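Local atomic coordinates of Non-structural protein 2 (Human rotavirus C, PDB entry 2GU0), a protein that probably acts in replication and packaging of the viral genome, as an octamer that binds single-stranded RNA and hydrolyses nucleoside triphosphates. Residues Arg60-Thr63 and Leu69-Glu72; Leu151-Asp156 and Leu169-His174; His234-Asp239 and Thr277-Ala282; Asn189-Ile194 and Gly219-Arg224. All blocks are in the same frame, centred on the assembly; numbering follows the deposited sequence.

Contact 1. Residues Arg60-Thr63 and Leu69-Glu72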
loop_
_atom_site.group_PDB
_atom_site.type_symbol
_atom_site.label_atom_id
_atom_site.label_comp_id
_atom_site.label_asym_id
_atom_site.label_seq_id
_atom_site.Cartn_x
_atom_site.Cartn_y
_atom_site.Cartn_z
ATOM N N ARG A 60 36.313 -10.808 -10.368
ATOM C CA ARG A 60 35.126 -10.536 -11.161
ATOM C C ARG A 60 33.808 -10.195 -10.428
ATOM O O ARG A 60 32.913 -9.585 -11.021
ATOM C CB ARG A 60 34.881 -11.738 -12.073
ATOM C CG ARG A 60 36.055 -12.117 -12.951
ATOM C CD ARG A 60 36.275 -11.058 -13.991
ATOM N NE ARG A 60 37.268 -11.439 -14.988
ATOM C CZ ARG A 60 37.534 -10.721 -16.075
ATOM N NH1 ARG A 60 36.884 -9.586 -16.302
ATOM N NH2 ARG A 60 38.438 -11.144 -16.946
ATOM N N PHE A 61 33.668 -10.584 -9.163
ATOM C CA PHE A 61 32.418 -10.311 -8.451
ATOM C C PHE A 61 32.441 -9.070 -7.578
ATOM O O PHE A 61 33.493 -8.640 -7.115
ATOM C CB PHE A 61 31.999 -11.515 -7.598
ATOM C CG PHE A 61 31.868 -12.782 -8.374
ATOM C CD1 PHE A 61 32.971 -13.603 -8.584
ATOM C CD2 PHE A 61 30.655 -13.136 -8.945
ATOM C CE1 PHE A 61 32.858 -14.762 -9.361
ATOM C CE2 PHE A 61 30.539 -14.287 -9.719
ATOM C CZ PHE A 61 31.642 -15.101 -9.929
ATOM N N LYS A 62 31.261 -8.509 -7.348
ATOM C CA LYS A 62 31.126 -7.313 -6.543
ATOM C C LYS A 62 31.245 -7.599 -5.055
ATOM O O LYS A 62 30.680 -8.568 -4.548
ATOM C CB LYS A 62 29.785 -6.629 -6.825
ATOM C CG LYS A 62 29.558 -5.397 -5.975
ATOM C CD LYS A 62 28.373 -4.564 -6.419
ATOM C CE LYS A 62 27.057 -5.193 -6.033
ATOM N NZ LYS A 62 25.926 -4.249 -6.276
ATOM N N THR A 63 31.996 -6.743 -4.365
ATOM C CA THR A 63 32.195 -6.851 -2.926
ATOM C C THR A 63 31.848 -5.501 -2.319
ATOM O O THR A 63 31.812 -4.496 -3.027
ATOM C CB THR A 63 33.644 -7.165 -2.584
ATOM O OG1 THR A 63 34.107 -8.225 -3.425
ATOM C CG2 THR A 63 33.763 -7.590 -1.119
ATOM N N LEU A 69 30.334 -8.137 -10.886
ATOM C CA LEU A 69 29.035 -8.697 -11.191
ATOM C C LEU A 69 28.192 -8.672 -9.936
ATOM O O LEU A 69 28.605 -9.185 -8.902
ATOM C CB LEU A 69 29.192 -10.146 -11.643
ATOM C CG LEU A 69 29.906 -10.325 -12.967
ATOM C CD1 LEU A 69 30.336 -11.761 -13.155
ATOM C CD2 LEU A 69 28.971 -9.886 -14.064
ATOM N N ASP A 70 27.013 -8.082 -10.010
ATOM C CA ASP A 70 26.161 -8.063 -8.838
ATOM C C ASP A 70 25.403 -9.392 -8.865
ATOM O O ASP A 70 24.218 -9.462 -9.189
ATOM C CB ASP A 70 25.228 -6.845 -8.889
ATOM C CG ASP A 70 24.323 -6.760 -7.686
ATOM O OD1 ASP A 70 24.727 -7.266 -6.611
ATOM O OD2 ASP A 70 23.216 -6.187 -7.820
ATOM N N TYR A 71 26.128 -10.451 -8.533
ATOM C CA TYR A 71 25.603 -11.805 -8.544
ATOM C C TYR A 71 24.473 -12.019 -7.553
ATOM O O TYR A 71 23.793 -13.053 -7.591
ATOM C CB TYR A 71 26.745 -12.778 -8.269
ATOM C CG TYR A 71 27.332 -12.655 -6.880
ATOM C CD1 TYR A 71 26.768 -13.338 -5.812
ATOM C CD2 TYR A 71 28.411 -11.818 -6.629
ATOM C CE1 TYR A 71 27.255 -13.189 -4.534
ATOM C CE2 TYR A 71 28.905 -11.660 -5.351
ATOM C CZ TYR A 71 28.317 -12.348 -4.305
ATOM O OH TYR A 71 28.754 -12.174 -3.014
ATOM N N GLU A 72 24.272 -11.042 -6.669
ATOM C CA GLU A 72 23.205 -11.123 -5.673
ATOM C C GLU A 72 21.907 -10.746 -6.358
ATOM O O GLU A 72 20.814 -10.981 -5.836
ATOM C CB GLU A 72 23.474 -10.166 -4.516
ATOM C CG GLU A 72 24.756 -10.448 -3.763
ATOM C CD GLU A 72 24.518 -10.729 -2.287
ATOM O OE1 GLU A 72 23.398 -11.175 -1.941
ATOM O OE2 GLU A 72 25.458 -10.519 -1.481
#

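Contact 2. Residues Leu151-Asp156 and Leu169-His174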
loop_
_atom_site.group_PDB
_atom_site.type_symbol
_atom_site.label_atom_id
_atom_site.label_comp_id
_atom_site.label_asym_id
_atom_site.label_seq_id
_atom_site.Cartn_x
_atom_site.Cartn_y
_atom_site.Cartn_z
ATOM N N LEU A 151 19.906 -10.279 -34.346
ATOM C CA LEU A 151 20.706 -10.740 -33.221
ATOM C C LEU A 151 21.326 -9.666 -32.334
ATOM O O LEU A 151 22.026 -10.006 -31.371
ATOM C CB LEU A 151 21.819 -11.646 -33.747
ATOM C CG LEU A 151 21.330 -12.637 -34.805
ATOM C CD1 LEU A 151 22.505 -13.290 -35.466
ATOM C CD2 LEU A 151 20.416 -13.679 -34.169
ATOM N N THR A 152 21.088 -8.385 -32.627
ATOM C CA THR A 152 21.700 -7.333 -31.811
ATOM C C THR A 152 21.358 -7.510 -30.349
ATOM O O THR A 152 20.359 -8.126 -30.008
ATOM C CB THR A 152 21.248 -5.913 -32.198
ATOM O OG1 THR A 152 21.388 -5.732 -33.601
ATOM C CG2 THR A 152 22.121 -4.868 -31.500
ATOM N N GLU A 153 22.191 -6.947 -29.491
ATOM C CA GLU A 153 21.960 -7.031 -28.066
ATOM C C GLU A 153 20.756 -6.216 -27.599
ATOM O O GLU A 153 20.211 -6.500 -26.546
ATOM C CB GLU A 153 23.202 -6.563 -27.296
ATOM C CG GLU A 153 23.585 -5.113 -27.536
ATOM C CD GLU A 153 24.717 -4.638 -26.631
ATOM O OE1 GLU A 153 24.482 -4.446 -25.416
ATOM O OE2 GLU A 153 25.844 -4.455 -27.142
ATOM N N SER A 154 20.317 -5.228 -28.370
ATOM C CA SER A 154 19.211 -4.397 -27.910
ATOM C C SER A 154 17.990 -4.157 -28.815
ATOM O O SER A 154 18.108 -4.017 -30.032
ATOM C CB SER A 154 19.783 -3.047 -27.448
ATOM O OG SER A 154 18.790 -2.049 -27.312
ATOM N N ASN A 155 16.831 -4.087 -28.155
ATOM C CA ASN A 155 15.492 -3.843 -28.713
ATOM C C ASN A 155 15.239 -2.398 -29.061
ATOM O O ASN A 155 14.636 -2.083 -30.084
ATOM C CB ASN A 155 14.413 -4.164 -27.676
ATOM C CG ASN A 155 14.031 -5.592 -27.669
ATOM O OD1 ASN A 155 13.272 -6.029 -26.822
ATOM N ND2 ASN A 155 14.546 -6.345 -28.630
ATOM N N ASP A 156 15.649 -1.533 -28.148
ATOM C CA ASP A 156 15.425 -0.113 -28.268
ATOM C C ASP A 156 15.743 0.449 -29.650
ATOM O O ASP A 156 16.815 1.018 -29.878
ATOM C CB ASP A 156 16.224 0.587 -27.175
ATOM C CG ASP A 156 15.550 1.822 -26.680
ATOM O OD1 ASP A 156 14.348 1.960 -26.932
ATOM O OD2 ASP A 156 16.207 2.650 -26.035
ATOM N N LEU A 169 21.995 1.588 -26.691
ATOM C CA LEU A 169 22.727 0.800 -25.707
ATOM C C LEU A 169 22.776 1.634 -24.438
ATOM O O LEU A 169 23.567 2.582 -24.311
ATOM C CB LEU A 169 24.140 0.485 -26.212
ATOM C CG LEU A 169 24.114 -0.482 -27.400
ATOM C CD1 LEU A 169 25.497 -0.721 -27.971
ATOM C CD2 LEU A 169 23.505 -1.778 -26.930
ATOM N N ASP A 170 21.897 1.279 -23.509
ATOM C CA ASP A 170 21.779 1.984 -22.252
ATOM C C ASP A 170 22.135 1.031 -21.138
ATOM O O ASP A 170 21.351 0.158 -20.784
ATOM C CB ASP A 170 20.347 2.472 -22.065
ATOM C CG ASP A 170 20.222 3.491 -20.960
ATOM O OD1 ASP A 170 19.072 3.810 -20.587
ATOM O OD2 ASP A 170 21.271 3.978 -20.474
ATOM N N TYR A 171 23.323 1.209 -20.585
ATOM C CA TYR A 171 23.801 0.356 -19.522
ATOM C C TYR A 171 23.497 0.979 -18.179
ATOM O O TYR A 171 23.487 0.300 -17.158
ATOM C CB TYR A 171 25.301 0.149 -19.699
ATOM C CG TYR A 171 25.632 -0.495 -21.025
ATOM C CD1 TYR A 171 26.576 0.055 -21.883
ATOM C CD2 TYR A 171 24.977 -1.654 -21.426
ATOM C CE1 TYR A 171 26.855 -0.545 -23.119
ATOM C CE2 TYR A 171 25.245 -2.261 -22.647
ATOM C CZ TYR A 171 26.180 -1.708 -23.488
ATOM O OH TYR A 171 26.443 -2.333 -24.683
ATOM N N SER A 172 23.222 2.276 -18.193
ATOM C CA SER A 172 22.935 3.018 -16.976
ATOM C C SER A 172 21.995 2.317 -15.995
ATOM O O SER A 172 22.108 2.527 -14.788
ATOM C CB SER A 172 22.360 4.389 -17.329
ATOM O OG SER A 172 20.977 4.294 -17.617
ATOM N N ASN A 173 21.077 1.487 -16.488
ATOM C CA ASN A 173 20.140 0.808 -15.587
ATOM C C ASN A 173 20.330 -0.695 -15.376
ATOM O O ASN A 173 19.489 -1.346 -14.760
ATOM C CB ASN A 173 18.701 1.061 -16.038
ATOM C CG ASN A 173 18.212 2.450 -15.668
ATOM O OD1 ASN A 173 18.210 2.825 -14.488
ATOM N ND2 ASN A 173 17.794 3.224 -16.673
ATOM N N HIS A 174 21.424 -1.245 -15.885
ATOM C CA HIS A 174 21.697 -2.666 -15.728
ATOM C C HIS A 174 21.903 -3.056 -14.271
ATOM O O HIS A 174 22.485 -2.292 -13.503
ATOM C CB HIS A 174 22.942 -3.039 -16.514
ATOM C CG HIS A 174 22.706 -3.168 -17.981
ATOM N ND1 HIS A 174 23.677 -3.603 -18.853
ATOM C CD2 HIS A 174 21.593 -2.969 -18.721
ATOM C CE1 HIS A 174 23.167 -3.677 -20.068
ATOM N NE2 HIS A 174 21.905 -3.296 -20.015
#

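Contact 3. Residues His234-Asp239 and Thr277-Ala282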
loop_
_atom_site.group_PDB
_atom_site.type_symbol
_atom_site.label_atom_id
_atom_site.label_comp_id
_atom_site.label_asym_id
_atom_site.label_seq_id
_atom_site.Cartn_x
_atom_site.Cartn_y
_atom_site.Cartn_z
ATOM N N HIS A 234 38.389 4.341 -27.584
ATOM C CA HIS A 234 38.084 3.224 -28.459
ATOM C C HIS A 234 39.220 3.028 -29.444
ATOM O O HIS A 234 39.471 1.916 -29.910
ATOM C CB HIS A 234 36.786 3.501 -29.210
ATOM C CG HIS A 234 35.580 3.513 -28.329
ATOM N ND1 HIS A 234 34.915 2.363 -27.967
ATOM C CD2 HIS A 234 34.945 4.531 -27.703
ATOM C CE1 HIS A 234 33.920 2.672 -27.155
ATOM N NE2 HIS A 234 33.916 3.981 -26.979
ATOM N N ALA A 235 39.903 4.123 -29.762
ATOM C CA ALA A 235 41.018 4.072 -30.690
ATOM C C ALA A 235 42.184 3.365 -30.021
ATOM O O ALA A 235 42.862 2.560 -30.649
ATOM C CB ALA A 235 41.421 5.477 -31.104
ATOM N N GLU A 236 42.408 3.661 -28.743
ATOM C CA GLU A 236 43.492 3.039 -27.995
ATOM C C GLU A 236 43.227 1.549 -27.798
ATOM O O GLU A 236 44.106 0.720 -28.036
ATOM C CB GLU A 236 43.653 3.716 -26.640
ATOM C CG GLU A 236 43.696 5.225 -26.728
ATOM C CD GLU A 236 44.324 5.863 -25.504
ATOM O OE1 GLU A 236 44.026 5.412 -24.374
ATOM O OE2 GLU A 236 45.110 6.824 -25.672
ATOM N N ARG A 237 42.014 1.217 -27.360
ATOM C CA ARG A 237 41.624 -0.173 -27.149
ATOM C C ARG A 237 41.924 -1.002 -28.387
ATOM O O ARG A 237 42.576 -2.041 -28.305
ATOM C CB ARG A 237 40.126 -0.290 -26.873
ATOM C CG ARG A 237 39.656 0.049 -25.476
ATOM C CD ARG A 237 38.137 -0.083 -25.449
ATOM N NE ARG A 237 37.564 -0.068 -24.108
ATOM C CZ ARG A 237 36.283 -0.314 -23.855
ATOM N NH1 ARG A 237 35.454 -0.592 -24.856
ATOM N NH2 ARG A 237 35.829 -0.291 -22.608
ATOM N N LEU A 238 41.428 -0.549 -29.533
ATOM C CA LEU A 238 41.634 -1.271 -30.779
ATOM C C LEU A 238 43.117 -1.415 -31.066
ATOM O O LEU A 238 43.534 -2.352 -31.739
ATOM C CB LEU A 238 40.944 -0.551 -31.941
ATOM C CG LEU A 238 40.947 -1.307 -33.273
ATOM C CD1 LEU A 238 40.330 -2.685 -33.085
ATOM C CD2 LEU A 238 40.175 -0.526 -34.318
ATOM N N ASP A 239 43.910 -0.483 -30.543
ATOM C CA ASP A 239 45.355 -0.505 -30.736
ATOM C C ASP A 239 45.980 -1.610 -29.899
ATOM O O ASP A 239 46.692 -2.463 -30.426
ATOM C CB ASP A 239 45.962 0.844 -30.348
ATOM C CG ASP A 239 47.468 0.876 -30.526
ATOM O OD1 ASP A 239 48.176 0.238 -29.720
ATOM O OD2 ASP A 239 47.940 1.534 -31.477
ATOM N N THR A 277 52.109 2.040 -38.289
ATOM C CA THR A 277 52.339 3.338 -37.647
ATOM C C THR A 277 52.010 3.325 -36.157
ATOM O O THR A 277 51.042 2.697 -35.733
ATOM C CB THR A 277 51.514 4.475 -38.312
ATOM O OG1 THR A 277 51.877 4.599 -39.695
ATOM C CG2 THR A 277 51.783 5.802 -37.614
ATOM N N THR A 278 52.816 4.029 -35.369
ATOM C CA THR A 278 52.612 4.099 -33.927
ATOM C C THR A 278 51.426 4.988 -33.583
ATOM O O THR A 278 51.215 6.022 -34.217
ATOM C CB THR A 278 53.844 4.666 -33.217
ATOM O OG1 THR A 278 54.073 6.011 -33.658
ATOM C CG2 THR A 278 55.061 3.823 -33.528
ATOM N N PHE A 279 50.660 4.578 -32.573
ATOM C CA PHE A 279 49.484 5.328 -32.128
ATOM C C PHE A 279 49.829 6.812 -31.983
ATOM O O PHE A 279 49.038 7.686 -32.341
ATOM C CB PHE A 279 48.984 4.778 -30.782
ATOM C CG PHE A 279 47.652 5.341 -30.338
ATOM C CD1 PHE A 279 46.462 4.856 -30.874
ATOM C CD2 PHE A 279 47.591 6.359 -29.384
ATOM C CE1 PHE A 279 45.237 5.375 -30.467
ATOM C CE2 PHE A 279 46.369 6.884 -28.973
ATOM C CZ PHE A 279 45.191 6.391 -29.514
ATOM N N GLU A 280 51.020 7.085 -31.458
ATOM C CA GLU A 280 51.484 8.451 -31.266
ATOM C C GLU A 280 51.392 9.265 -32.556
ATOM O O GLU A 280 51.235 10.484 -32.514
ATOM C CB GLU A 280 52.937 8.435 -30.776
ATOM C CG GLU A 280 53.618 9.805 -30.728
ATOM C CD GLU A 280 53.064 10.708 -29.641
ATOM O OE1 GLU A 280 53.101 10.298 -28.462
ATOM O OE2 GLU A 280 52.598 11.825 -29.963
ATOM N N VAL A 281 51.477 8.587 -33.698
ATOM C CA VAL A 281 51.436 9.255 -35.000
ATOM C C VAL A 281 50.090 9.195 -35.710
ATOM O O VAL A 281 49.737 10.106 -36.457
ATOM C CB VAL A 281 52.490 8.660 -35.969
ATOM C CG1 VAL A 281 52.524 9.463 -37.261
ATOM C CG2 VAL A 281 53.863 8.639 -35.306
ATOM N N ALA A 282 49.346 8.119 -35.482
ATOM C CA ALA A 282 48.053 7.942 -36.131
ATOM C C ALA A 282 46.880 8.557 -35.370
ATOM O O ALA A 282 45.881 8.948 -35.974
ATOM C CB ALA A 282 47.802 6.453 -36.372
#

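Contact 4. Residues Asn189-Ile194 and Gly219-Arg224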
loop_
_atom_site.group_PDB
_atom_site.type_symbol
_atom_site.label_atom_id
_atom_site.label_comp_id
_atom_site.label_asym_id
_atom_site.label_seq_id
_atom_site.Cartn_x
_atom_site.Cartn_y
_atom_site.Cartn_z
ATOM N N ASN A 189 20.638 -5.238 -41.593
ATOM C CA ASN A 189 19.556 -6.198 -41.459
ATOM C C ASN A 189 19.813 -7.479 -42.238
ATOM O O ASN A 189 19.194 -8.505 -41.973
ATOM C CB ASN A 189 18.234 -5.568 -41.908
ATOM C CG ASN A 189 17.981 -4.215 -41.254
ATOM O OD1 ASN A 189 18.226 -4.040 -40.069
ATOM N ND2 ASN A 189 17.484 -3.258 -42.031
ATOM N N THR A 190 20.744 -7.406 -43.184
ATOM C CA THR A 190 21.099 -8.529 -44.049
ATOM C C THR A 190 22.524 -8.371 -44.557
ATOM O O THR A 190 22.977 -7.254 -44.806
ATOM C CB THR A 190 20.179 -8.572 -45.266
ATOM O OG1 THR A 190 18.889 -9.038 -44.873
ATOM C CG2 THR A 190 20.746 -9.471 -46.332
ATOM N N LYS A 191 23.224 -9.488 -44.731
ATOM C CA LYS A 191 24.599 -9.450 -45.217
ATOM C C LYS A 191 24.664 -9.098 -46.699
ATOM O O LYS A 191 25.680 -9.351 -47.350
ATOM C CB LYS A 191 25.290 -10.801 -44.997
ATOM C CG LYS A 191 25.621 -11.150 -43.546
ATOM C CD LYS A 191 26.271 -12.538 -43.462
ATOM C CE LYS A 191 26.736 -12.876 -42.053
ATOM N NZ LYS A 191 27.476 -14.169 -42.001
ATOM N N THR A 192 23.590 -8.516 -47.228
ATOM C CA THR A 192 23.534 -8.142 -48.641
ATOM C C THR A 192 24.298 -6.848 -48.939
ATOM O O THR A 192 24.456 -5.990 -48.066
ATOM C CB THR A 192 22.065 -7.978 -49.119
ATOM O OG1 THR A 192 22.035 -7.808 -50.541
ATOM C CG2 THR A 192 21.420 -6.760 -48.477
ATOM N N ASP A 193 24.771 -6.716 -50.176
ATOM C CA ASP A 193 25.515 -5.529 -50.595
ATOM C C ASP A 193 24.623 -4.312 -50.450
ATOM O O ASP A 193 23.497 -4.298 -50.945
ATOM C CB ASP A 193 25.954 -5.652 -52.058
ATOM C CG ASP A 193 26.537 -7.014 -52.379
ATOM O OD1 ASP A 193 27.480 -7.439 -51.668
ATOM O OD2 ASP A 193 26.050 -7.656 -53.341
ATOM N N ILE A 194 25.129 -3.290 -49.779
ATOM C CA ILE A 194 24.360 -2.077 -49.568
ATOM C C ILE A 194 24.696 -0.985 -50.576
ATOM O O ILE A 194 25.803 -0.462 -50.582
ATOM C CB ILE A 194 24.582 -1.541 -48.137
ATOM C CG1 ILE A 194 23.935 -2.488 -47.129
ATOM C CG2 ILE A 194 23.998 -0.159 -47.993
ATOM C CD1 ILE A 194 24.150 -2.085 -45.693
ATOM N N GLY A 219 36.167 -3.862 -36.170
ATOM C CA GLY A 219 36.587 -4.882 -37.112
ATOM C C GLY A 219 35.479 -5.721 -37.723
ATOM O O GLY A 219 35.590 -6.150 -38.871
ATOM N N LYS A 220 34.411 -5.965 -36.970
ATOM C CA LYS A 220 33.297 -6.767 -37.467
ATOM C C LYS A 220 32.384 -5.955 -38.384
ATOM O O LYS A 220 32.715 -4.832 -38.756
ATOM C CB LYS A 220 32.492 -7.295 -36.293
ATOM C CG LYS A 220 33.339 -7.899 -35.188
ATOM C CD LYS A 220 34.082 -9.124 -35.668
ATOM C CE LYS A 220 34.612 -9.918 -34.487
ATOM N NZ LYS A 220 33.511 -10.498 -33.667
ATOM N N ARG A 221 31.239 -6.518 -38.760
ATOM C CA ARG A 221 30.309 -5.794 -39.624
ATOM C C ARG A 221 29.115 -5.221 -38.863
ATOM O O ARG A 221 27.961 -5.506 -39.184
ATOM C CB ARG A 221 29.810 -6.684 -40.760
ATOM C CG ARG A 221 30.873 -7.046 -41.783
ATOM C CD ARG A 221 30.297 -7.966 -42.849
ATOM N NE ARG A 221 29.329 -7.270 -43.689
ATOM C CZ ARG A 221 28.481 -7.873 -44.516
ATOM N NH1 ARG A 221 28.470 -9.197 -44.620
ATOM N NH2 ARG A 221 27.646 -7.145 -45.248
ATOM N N HIS A 222 29.410 -4.439 -37.833
ATOM C CA HIS A 222 28.401 -3.760 -37.035
ATOM C C HIS A 222 29.132 -2.550 -36.468
ATOM O O HIS A 222 30.356 -2.554 -36.363
ATOM C CB HIS A 222 27.809 -4.678 -35.941
ATOM C CG HIS A 222 28.671 -4.854 -34.730
ATOM N ND1 HIS A 222 29.303 -6.043 -34.436
ATOM C CD2 HIS A 222 28.957 -4.012 -33.707
ATOM C CE1 HIS A 222 29.937 -5.927 -33.281
ATOM N NE2 HIS A 222 29.742 -4.706 -32.816
ATOM N N TRP A 223 28.397 -1.505 -36.118
ATOM C CA TRP A 223 29.043 -0.282 -35.658
ATOM C C TRP A 223 28.514 0.339 -34.377
ATOM O O TRP A 223 27.349 0.189 -34.018
ATOM C CB TRP A 223 28.986 0.742 -36.793
ATOM C CG TRP A 223 29.501 0.178 -38.068
ATOM C CD1 TRP A 223 30.780 0.226 -38.520
ATOM C CD2 TRP A 223 28.779 -0.633 -38.997
ATOM N NE1 TRP A 223 30.907 -0.509 -39.669
ATOM C CE2 TRP A 223 29.692 -1.050 -39.985
ATOM C CE3 TRP A 223 27.447 -1.057 -39.084
ATOM C CZ2 TRP A 223 29.323 -1.873 -41.054
ATOM C CZ3 TRP A 223 27.074 -1.879 -40.148
ATOM C CH2 TRP A 223 28.013 -2.281 -41.121
ATOM N N ARG A 224 29.392 1.055 -33.691
ATOM C CA ARG A 224 29.017 1.710 -32.452
ATOM C C ARG A 224 29.141 3.235 -32.567
ATOM O O ARG A 224 30.184 3.757 -32.947
ATOM C CB ARG A 224 29.889 1.178 -31.301
ATOM C CG ARG A 224 29.382 1.560 -29.913
ATOM C CD ARG A 224 30.074 0.777 -28.804
ATOM N NE ARG A 224 29.707 -0.635 -28.829
ATOM C CZ ARG A 224 29.126 -1.285 -27.818
ATOM N NH1 ARG A 224 28.833 -0.650 -26.684
ATOM N NH2 ARG A 224 28.852 -2.583 -27.940
#

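Contact 1. Residues Arg60-Thr63 and Leu69-Glu72
The side chains of F61 and Y71 cross at about a right angle, with CD2 of F61 3.5 Å from CD2 of Y71. Their ring planes stand 83° apart. The carbonyl oxygen of K62, the residue after F61, lies near the plane of the Y71 ring at its edge, 3.7 Å from Y71 CE2. L69 adds a looser apolar touch, its CD1 4.3 Å from CE2 of F61. On the more exposed side a salt bridge joins K62 NZ to D70 OD1 at 3.3 Å. The two chains lie alongside each other and point the same way; K62 leaves its backbone with CG anti to N (chi1 178°) and bends at chi3, which swings the ammonium over to the carboxylate.

Two backbone hydrogen bonds hold these side chains in register. L69 N donates to R60 O at 3.0 Å, and K62 N donates to L69 O at 3.2 Å. Together they straddle F61 in the pattern of a single parallel bridge. Past L69 the backbone folds into an inverse gamma turn centred on D70, which brings Y71 round toward F61. Farther out, R60 is salt-bridged to E3, and the backbone of D70 is hydrogen-bonded to that of L176. The contact lies in the long connection between strand 51-52 and helix 74-90, where F61 and Y71 both pack on V27 of helix 24-32 and Y71 also reaches K24 and L31.

Contact 2. Residues Leu151-Asp156 and Leu169-His174
E153 meets Y171 because its CG takes the position between the backbone N and the carbonyl carbon (chi1 62°), from which an extended chain (chi2 173°) carries the carboxylate to the phenol. Y171 has its CG beside its own N, and the two side chains cross at about a right angle. Its OH donates to E153 OE1 at 3.0 Å, arriving on the syn side of the carboxylate but 28° out of its plane. The acceptor in turn sits at the edge of the phenol ring, near the ring plane. L169 adds an apolar touch, its CD2 4.0 Å from CB of S154; it also leans on the E153 side chain, although the modelled spacing there is too tight to be trusted. A type I turn from Y171 to H174 follows, closed by H174 N bonding to Y171 O.

The carboxylate has further partners. OE1 also accepts from N113 ND2 of helix 108-119, and OE2 forms a salt bridge with K185, a predicted ATP ligand. With the phenol, an amide and an ammonium gathered on one buried acid, its charge is probably well compensated, and E153 appears placed to steady K185 from the second shell.

Contact 3. Residues His234-Asp239 and Thr277-Ala282
In the apolar part of this contact the ring of F279 reaches helix 231-243 at A235 and E236. CB of A235 approaches the edge of that ring in its plane, 3.9 Å from F279 CE1. The carbonyl carbon C of A235 is 3.7 Å from F279 CE1. The aliphatic part of E236 is the second surface, with E236 CG 3.4 Å from F279 CZ and the two side chains crossing at about a right angle.

Two carboxylate oxygens border the ring. OD2 of D239 lies 3.5 Å from CB of F279, and OE2 of E236 is at the same 3.5 Å from F279 CE2. Both carboxylates are turned steeply to the ring, that of D239 by 83°; E236 and D239 also make long, weak ion pairs with R240 and K243. F279 reaches them with CG anti to its backbone N (chi1 -171°), which sends the ring out from its own short helix toward A235, E236 and D239.

Backbone hydrogen bonds begin that helix: T278 is the N-cap residue, and its O accepts from both V281 N and A282 N. L238 packs on W266 and I270 of helix 264-275, D239 on L273, and A282 on Q272. Helix 264-275 thus touches both segments, and F279 joins them directly.

Contact 4. Residues Asn189-Ile194 and Gly219-Arg224
K191 and R221 are the nearest residues across the contact, their CA atoms 8.8 Å apart, the first in the loop after strand 182-188 and the second just ahead of the extended backbone of strand 222-227. The arginine spans the gap. Its chain is bent at chi3 (69°), which turns the guanidinium across the lysine, the two side chains crossing at about a right angle. R221 NH1 lies 3.6 Å from both CB and CG of K191, a contact with the aliphatic stem, while R221 NH2 comes 3.6 Å from K191 O, which sits at the edge of the guanidinium in its plane. The extended lysine chain leads its ammonium away, leaving K191 NZ 5.7 Å from NH1 of R221.

Strands 182-188 and 222-227 are antiparallel neighbours in the sheet of the HIT-like domain, paired through the backbones of I186 and W223. The second segment carries part of the histidine-triad (HIT)-like motif: H222 is the predicted NTPase and RTPase active-site residue, and G219, K220 and R224 are predicted ATP ligands. G219 has a positive phi (113°) that suits glycine. R221 packs against I188, while its carbonyl carbon lies over one face of the W223 ring, toward the rim. R224 reaches in another direction, to a salt bridge with E183.

In the fold
Along the chain, contact 1 comes first and closes a five-residue loop ahead of helix 74-90 in the N-terminal region. Contact 2 follows in the C-terminal region, joining the approach to strand 157-160 with the end of strand 164-170 around the hairpin between them. Contact 4 then spans helix 196-209 and strand 213-216, and contact 3 bridges the longest interval, across helix 264-275. The four lie in series; none nests in or crosses another. Contacts 2 and 4 share the five-stranded sheet and are the only pair that touch, where R224 packs against Y171, L169 and E153. Strand 222-227 is followed by helix 231-243, so contact 3 succeeds contact 4 in the chain without meeting it.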